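Local coordinates for protein 3-hydroxyacyl-CoA dehydrogenase (Archaeoglobus fulgidus, PDB 1ZEJ) that probably uses NAD(+) to oxidise a hydroxyl-bearing substrate, in the manner of a 3-hydroxyacyl-CoA dehydrogenase, and forms a homodimer, at residues A[184-187]-A[188-192]; A[206-209]-A[210-214]. All blocks are in the same frame, centred on the assembly; numbering follows the deposited sequence.

Interaction 1: residues A[184-187]-A[188-192]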
ATOM      1  N   LEU A 184      -3.855  -4.049  -7.831  1.00 29.27           N
ATOM      2  CA  LEU A 184      -4.085  -5.391  -8.369  1.00 29.56           C
ATOM      3  C   LEU A 184      -3.842  -5.478  -9.866  1.00 29.19           C
ATOM      4  O   LEU A 184      -3.342  -6.499 -10.352  1.00 28.36           O
ATOM      5  CB  LEU A 184      -5.447  -5.917  -7.977  1.00 29.04           C
ATOM      6  CG  LEU A 184      -5.585  -6.240  -6.461  1.00 33.21           C
ATOM      7  CD1 LEU A 184      -7.004  -6.603  -6.126  1.00 37.42           C
ATOM      8  CD2 LEU A 184      -4.649  -7.372  -6.039  1.00 36.44           C
ATOM      9  N   SER A 185      -4.169  -4.413 -10.605  1.00 28.48           N
ATOM     10  CA  SER A 185      -3.901  -4.387 -12.033  1.00 27.99           C
ATOM     11  C   SER A 185      -2.396  -4.471 -12.298  1.00 28.01           C
ATOM     12  O   SER A 185      -1.955  -5.220 -13.175  1.00 27.31           O
ATOM     13  CB  SER A 185      -4.480  -3.137 -12.646  0.50 28.78           C
ATOM     14  OG  SER A 185      -5.884  -3.263 -12.736  0.50 30.06           O
ATOM     15  N   GLU A 186      -1.605  -3.713 -11.533  1.00 27.42           N
ATOM     16  CA  GLU A 186      -0.150  -3.773 -11.659  1.00 27.43           C
ATOM     17  C   GLU A 186       0.403  -5.159 -11.244  1.00 27.63           C
ATOM     18  O   GLU A 186       1.267  -5.727 -11.929  1.00 26.98           O
ATOM     19  CB  GLU A 186       0.556  -2.672 -10.862  1.00 27.73           C
ATOM     20  CG  GLU A 186       2.053  -2.546 -11.145  1.00 29.19           C
ATOM     21  CD  GLU A 186       2.413  -2.191 -12.591  1.00 33.90           C
ATOM     22  OE1 GLU A 186       1.618  -1.575 -13.317  1.00 33.79           O
ATOM     23  OE2 GLU A 186       3.547  -2.487 -12.998  1.00 33.51           O
ATOM     24  N   ALA A 187      -0.084  -5.699 -10.133  1.00 28.49           N
ATOM     25  CA  ALA A 187       0.309  -7.029  -9.703  1.00 29.30           C
ATOM     26  C   ALA A 187      -0.001  -8.087 -10.712  1.00 28.99           C
ATOM     27  O   ALA A 187       0.760  -9.010 -10.846  1.00 29.78           O
ATOM     28  CB  ALA A 187      -0.322  -7.379  -8.378  1.00 29.86           C
ATOM     29  N   SER A 188      -1.123  -7.953 -11.417  1.00 28.84           N
ATOM     30  CA  SER A 188      -1.524  -8.863 -12.484  1.00 29.77           C
ATOM     31  C   SER A 188      -0.546  -8.849 -13.646  1.00 30.42           C
ATOM     32  O   SER A 188      -0.222  -9.917 -14.199  1.00 30.40           O
ATOM     33  CB  SER A 188      -2.955  -8.534 -12.937  0.50 29.82           C
ATOM     34  OG  SER A 188      -3.464  -9.510 -13.824  0.50 30.68           O
ATOM     35  N   ARG A 189      -0.085  -7.657 -14.041  1.00 29.98           N
ATOM     36  CA  ARG A 189       0.951  -7.529 -15.044  1.00 30.87           C
ATOM     37  C   ARG A 189       2.188  -8.316 -14.591  1.00 29.32           C
ATOM     38  O   ARG A 189       2.754  -9.084 -15.350  1.00 27.98           O
ATOM     39  CB  ARG A 189       1.308  -6.027 -15.298  1.00 30.65           C
ATOM     40  CG  ARG A 189       0.234  -5.234 -16.077  1.00 33.77           C
ATOM     41  CD  ARG A 189       0.338  -3.712 -15.881  1.00 38.66           C
ATOM     42  NE  ARG A 189      -0.903  -3.085 -16.319  1.00 45.91           N
ATOM     43  CZ  ARG A 189      -1.661  -2.229 -15.631  1.00 46.67           C
ATOM     44  NH1 ARG A 189      -1.323  -1.724 -14.417  1.00 47.34           N
ATOM     45  NH2 ARG A 189      -2.765  -1.817 -16.218  1.00 48.49           N
HETATM   46  N   MSE A 190       2.593  -8.131 -13.345  1.00 29.04           N
HETATM   47  CA  MSE A 190       3.770  -8.801 -12.813  1.00 29.48           C
HETATM   48  C   MSE A 190       3.576 -10.303 -12.836  1.00 28.50           C
HETATM   49  O   MSE A 190       4.447 -11.020 -13.257  1.00 29.03           O
HETATM   50  CB  MSE A 190       4.058  -8.329 -11.379  1.00 29.63           C
HETATM   51  CG  MSE A 190       4.475  -6.882 -11.331  1.00 30.33           C
HETATM   52 SE   MSE A 190       4.431  -6.263  -9.493  1.00 33.06          SE
HETATM   53  CE  MSE A 190       5.128  -4.379  -9.870  1.00 31.20           C
ATOM     54  N   ILE A 191       2.400 -10.781 -12.426  1.00 29.11           N
ATOM     55  CA  ILE A 191       2.077 -12.222 -12.462  1.00 28.92           C
ATOM     56  C   ILE A 191       2.193 -12.796 -13.881  1.00 28.10           C
ATOM     57  O   ILE A 191       2.822 -13.819 -14.072  1.00 26.37           O
ATOM     58  CB  ILE A 191       0.649 -12.534 -11.879  1.00 28.33           C
ATOM     59  CG1 ILE A 191       0.588 -12.210 -10.376  1.00 31.27           C
ATOM     60  CG2 ILE A 191       0.264 -13.995 -12.095  1.00 29.03           C
ATOM     61  CD1 ILE A 191       1.403 -13.144  -9.530  1.00 34.54           C
ATOM     62  N   GLU A 192       1.597 -12.101 -14.858  1.00 27.66           N
ATOM     63  CA  GLU A 192       1.674 -12.530 -16.246  1.00 27.73           C
ATOM     64  C   GLU A 192       3.125 -12.555 -16.767  1.00 26.77           C
ATOM     65  O   GLU A 192       3.437 -13.373 -17.611  1.00 26.07           O
ATOM     66  CB  GLU A 192       0.811 -11.652 -17.145  1.00 27.68           C
ATOM     67  CG  GLU A 192      -0.648 -11.792 -16.871  1.00 30.77           C
TER
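Glu186 and Arg189 form an i to i+3 salt bridge along one alpha-helix, beside the second subunit. The helix, 175-193, belongs to the helical C-terminal domain of the 3-hydroxyacyl-CoA dehydrogenase family. The two side chains cross at about a right angle. Arg189 NH1 donates to Glu186 OE1 over 3.1 Å, on the anti side of the carboxylate and 30° out of its plane. The carboxylate and guanidinium planes are turned 45° apart, and one N-H...O bond joins them rather than a coplanar pair. Arg189 runs extended from CG to NE, back toward the start of the helix. Its guanidinium therefore lies over Ser185, with Ser185 O 3.5 Å above one face, near the rim. Glu186 reaches its partners by a bend at chi2 (62°). OE1 also forms a salt bridge with Lys244, and OE2 pairs with Arg178 of the second subunit. Three basic groups thus surround one buried carboxylate, which probably keeps it ionised. A glutamine here would probably leave Arg189, Lys244 and Arg178 of the second subunit without their common counter-charge. Apolar contacts lie beside the salt bridge. The extended side chain of Met190, a selenomethionine, crosses that of Glu186 at a slant, and its CE lies 3.8 Å from Glu186 CG. Ala187 and Met190 both pack on Val200 of helix 197-224, while Met190 also meets Phe179 of the second subunit. Regular i to i+4 backbone bonds run through 184-191. In the last of them Ile191 N donates to Ala187 O over 2.9 Å, and Ile191 CG1 rests 3.2 Å from Ala187 O.

Interaction 2: residues A[206-209]-A[210-214]; sequences HHLG and LLYTL
His207 O accepts from Leu211 N over 3.2 Å, in a nearly straight bond (166°), and more weakly from Leu210 N, as helix 197-224 resumes regular alpha-helical turns after a wider pi-type turn at 206-208. This buried contact lies in the helical C-terminal domain, at the homodimer interface. Its side chains pair one turn apart. Leu211 crosses His207 at a slant, with CG over one ring face, offset toward the rim. Its CD1 comes within 3.5 Å of His207 NE2. His207 can offer that face because its CG stands anti to the backbone N (chi1 -175°). One residue further on, Leu208 and Tyr212 run side by side in the same direction. Leu208 CD2 touches Tyr212 CE1 at 3.8 Å, along the outer part of the ring. The phenol is held at its far end, where Tyr212 OH hydrogen-bonds to Asn180 of the second subunit. Its ring also meets Trp204 of its own chain, and Trp204 of the second subunit edge-to-face. Leu210 packs onto Leu286 and Leu287 of helix 275-290. Gly209 O takes two bonds from Thr213 of its own chain, on opposite faces of the carbonyl plane: Thr213 N at 2.9 Å and Thr213 OG1 at 2.6 Å.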
ATOM      1  N   HIS A 206       7.283  -6.015   3.436  1.00 30.23           N
ATOM      2  CA  HIS A 206       8.589  -5.612   4.014  1.00 32.14           C
ATOM      3  C   HIS A 206       9.033  -4.227   3.675  1.00 31.68           C
ATOM      4  O   HIS A 206      10.150  -3.860   4.023  1.00 32.12           O
ATOM      5  CB  HIS A 206       9.665  -6.568   3.580  1.00 32.68           C
ATOM      6  CG  HIS A 206       9.359  -7.969   3.980  1.00 38.46           C
ATOM      7  ND1 HIS A 206       9.243  -8.342   5.302  1.00 43.48           N
ATOM      8  CD2 HIS A 206       9.033  -9.057   3.250  1.00 44.46           C
ATOM      9  CE1 HIS A 206       8.915  -9.620   5.365  1.00 46.05           C
ATOM     10  NE2 HIS A 206       8.779 -10.078   4.133  1.00 45.08           N
ATOM     11  N   HIS A 207       8.199  -3.483   2.957  1.00 31.81           N
ATOM     12  CA  HIS A 207       8.540  -2.120   2.587  1.00 30.88           C
ATOM     13  C   HIS A 207       7.367  -1.177   2.342  1.00 30.65           C
ATOM     14  O   HIS A 207       7.100  -0.334   3.189  1.00 29.79           O
ATOM     15  CB  HIS A 207       9.465  -2.127   1.388  1.00 31.04           C
ATOM     16  CG  HIS A 207       9.956  -0.767   1.005  1.00 29.67           C
ATOM     17  ND1 HIS A 207      10.795  -0.032   1.813  1.00 28.35           N
ATOM     18  CD2 HIS A 207       9.665   0.017  -0.058  1.00 28.42           C
ATOM     19  CE1 HIS A 207      11.038   1.126   1.233  1.00 29.93           C
ATOM     20  NE2 HIS A 207      10.337   1.194   0.115  1.00 28.88           N
ATOM     21  N   LEU A 208       6.669  -1.296   1.206  1.00 29.78           N
ATOM     22  CA  LEU A 208       5.723  -0.274   0.822  1.00 31.25           C
ATOM     23  C   LEU A 208       4.568  -0.150   1.760  1.00 29.69           C
ATOM     24  O   LEU A 208       4.051   0.946   1.975  1.00 29.82           O
ATOM     25  CB  LEU A 208       5.175  -0.482  -0.595  1.00 31.94           C
ATOM     26  CG  LEU A 208       5.910   0.223  -1.730  1.00 37.31           C
ATOM     27  CD1 LEU A 208       4.997   0.179  -2.966  1.00 39.34           C
ATOM     28  CD2 LEU A 208       6.309   1.700  -1.419  1.00 35.68           C
ATOM     29  N   GLY A 209       4.155  -1.276   2.336  1.00 28.15           N
ATOM     30  CA  GLY A 209       3.014  -1.240   3.260  1.00 27.23           C
ATOM     31  C   GLY A 209       3.375  -0.439   4.509  1.00 26.75           C
ATOM     32  O   GLY A 209       2.561   0.256   5.071  1.00 26.17           O
ATOM     33  N   LEU A 210       4.611  -0.579   4.954  1.00 26.18           N
ATOM     34  CA  LEU A 210       5.098   0.128   6.127  1.00 28.75           C
ATOM     35  C   LEU A 210       5.114   1.650   5.861  1.00 27.71           C
ATOM     36  O   LEU A 210       4.687   2.415   6.685  1.00 26.57           O
ATOM     37  CB  LEU A 210       6.504  -0.331   6.476  1.00 28.22           C
ATOM     38  CG  LEU A 210       6.520  -1.594   7.389  1.00 33.72           C
ATOM     39  CD1 LEU A 210       6.130  -2.787   6.673  1.00 34.88           C
ATOM     40  CD2 LEU A 210       7.923  -1.805   8.020  1.00 33.96           C
ATOM     41  N   LEU A 211       5.677   2.055   4.730  1.00 27.71           N
ATOM     42  CA  LEU A 211       5.723   3.476   4.384  1.00 28.47           C
ATOM     43  C   LEU A 211       4.337   4.077   4.211  1.00 26.75           C
ATOM     44  O   LEU A 211       4.072   5.187   4.664  1.00 27.16           O
ATOM     45  CB  LEU A 211       6.506   3.702   3.099  1.00 28.26           C
ATOM     46  CG  LEU A 211       7.990   3.289   3.062  1.00 31.23           C
ATOM     47  CD1 LEU A 211       8.575   3.710   1.769  1.00 30.45           C
ATOM     48  CD2 LEU A 211       8.669   3.991   4.217  1.00 31.36           C
ATOM     49  N   TYR A 212       3.454   3.357   3.533  1.00 26.10           N
ATOM     50  CA  TYR A 212       2.132   3.872   3.265  1.00 26.85           C
ATOM     51  C   TYR A 212       1.274   3.855   4.541  1.00 27.24           C
ATOM     52  O   TYR A 212       0.411   4.704   4.718  1.00 27.39           O
ATOM     53  CB  TYR A 212       1.450   3.075   2.143  1.00 27.23           C
ATOM     54  CG  TYR A 212       1.972   3.375   0.741  1.00 28.71           C
ATOM     55  CD1 TYR A 212       3.119   4.110   0.518  1.00 29.62           C
ATOM     56  CD2 TYR A 212       1.333   2.820  -0.365  1.00 30.40           C
ATOM     57  CE1 TYR A 212       3.616   4.310  -0.806  1.00 29.96           C
ATOM     58  CE2 TYR A 212       1.808   2.995  -1.645  1.00 30.71           C
ATOM     59  CZ  TYR A 212       2.925   3.732  -1.878  1.00 30.73           C
ATOM     60  OH  TYR A 212       3.287   3.908  -3.190  1.00 29.84           O
ATOM     61  N   THR A 213       1.550   2.924   5.457  1.00 26.95           N
ATOM     62  CA  THR A 213       0.887   2.915   6.760  1.00 26.47           C
ATOM     63  C   THR A 213       1.229   4.150   7.583  1.00 27.63           C
ATOM     64  O   THR A 213       0.348   4.807   8.117  1.00 27.32           O
ATOM     65  CB  THR A 213       1.223   1.638   7.550  1.00 26.75           C
ATOM     66  OG1 THR A 213       0.646   0.516   6.878  1.00 27.47           O
ATOM     67  CG2 THR A 213       0.713   1.695   8.968  1.00 28.34           C
ATOM     68  N   LEU A 214       2.509   4.493   7.639  1.00 28.12           N
ATOM     69  CA  LEU A 214       2.981   5.547   8.529  1.00 28.00           C
ATOM     70  C   LEU A 214       2.863   6.911   7.887  1.00 28.70           C
ATOM     71  O   LEU A 214       2.564   7.898   8.572  1.00 29.00           O
ATOM     72  CB  LEU A 214       4.442   5.266   8.896  1.00 27.59           C
ATOM     73  CG  LEU A 214       4.672   4.068   9.808  1.00 27.72           C
ATOM     74  CD1 LEU A 214       6.158   4.004  10.025  1.00 31.08           C
ATOM     75  CD2 LEU A 214       3.990   4.184  11.142  1.00 29.45           C
TER

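How the interactions relate
Interactions 1 and 2 lie on successive helices of the C-terminal domain, 175-193 and 197-224. Their centres are 19 Å apart and their nearest atoms about 8 Å apart, so they do not touch. Both meet the second subunit. Interaction 1 is partly buried. It combines a charged cluster with apolar contacts to helix 197-224, and it meets the partner subunit through a salt bridge as well as packing. Interaction 2 is almost wholly buried, and aliphatic and aromatic groups carry it. No salt bridge is among its contacts, and its side-chain hydroxyls bond to neutral partners. Phe179 of the second subunit packs on both contacts, on Met190 in one and on Leu208 in the other.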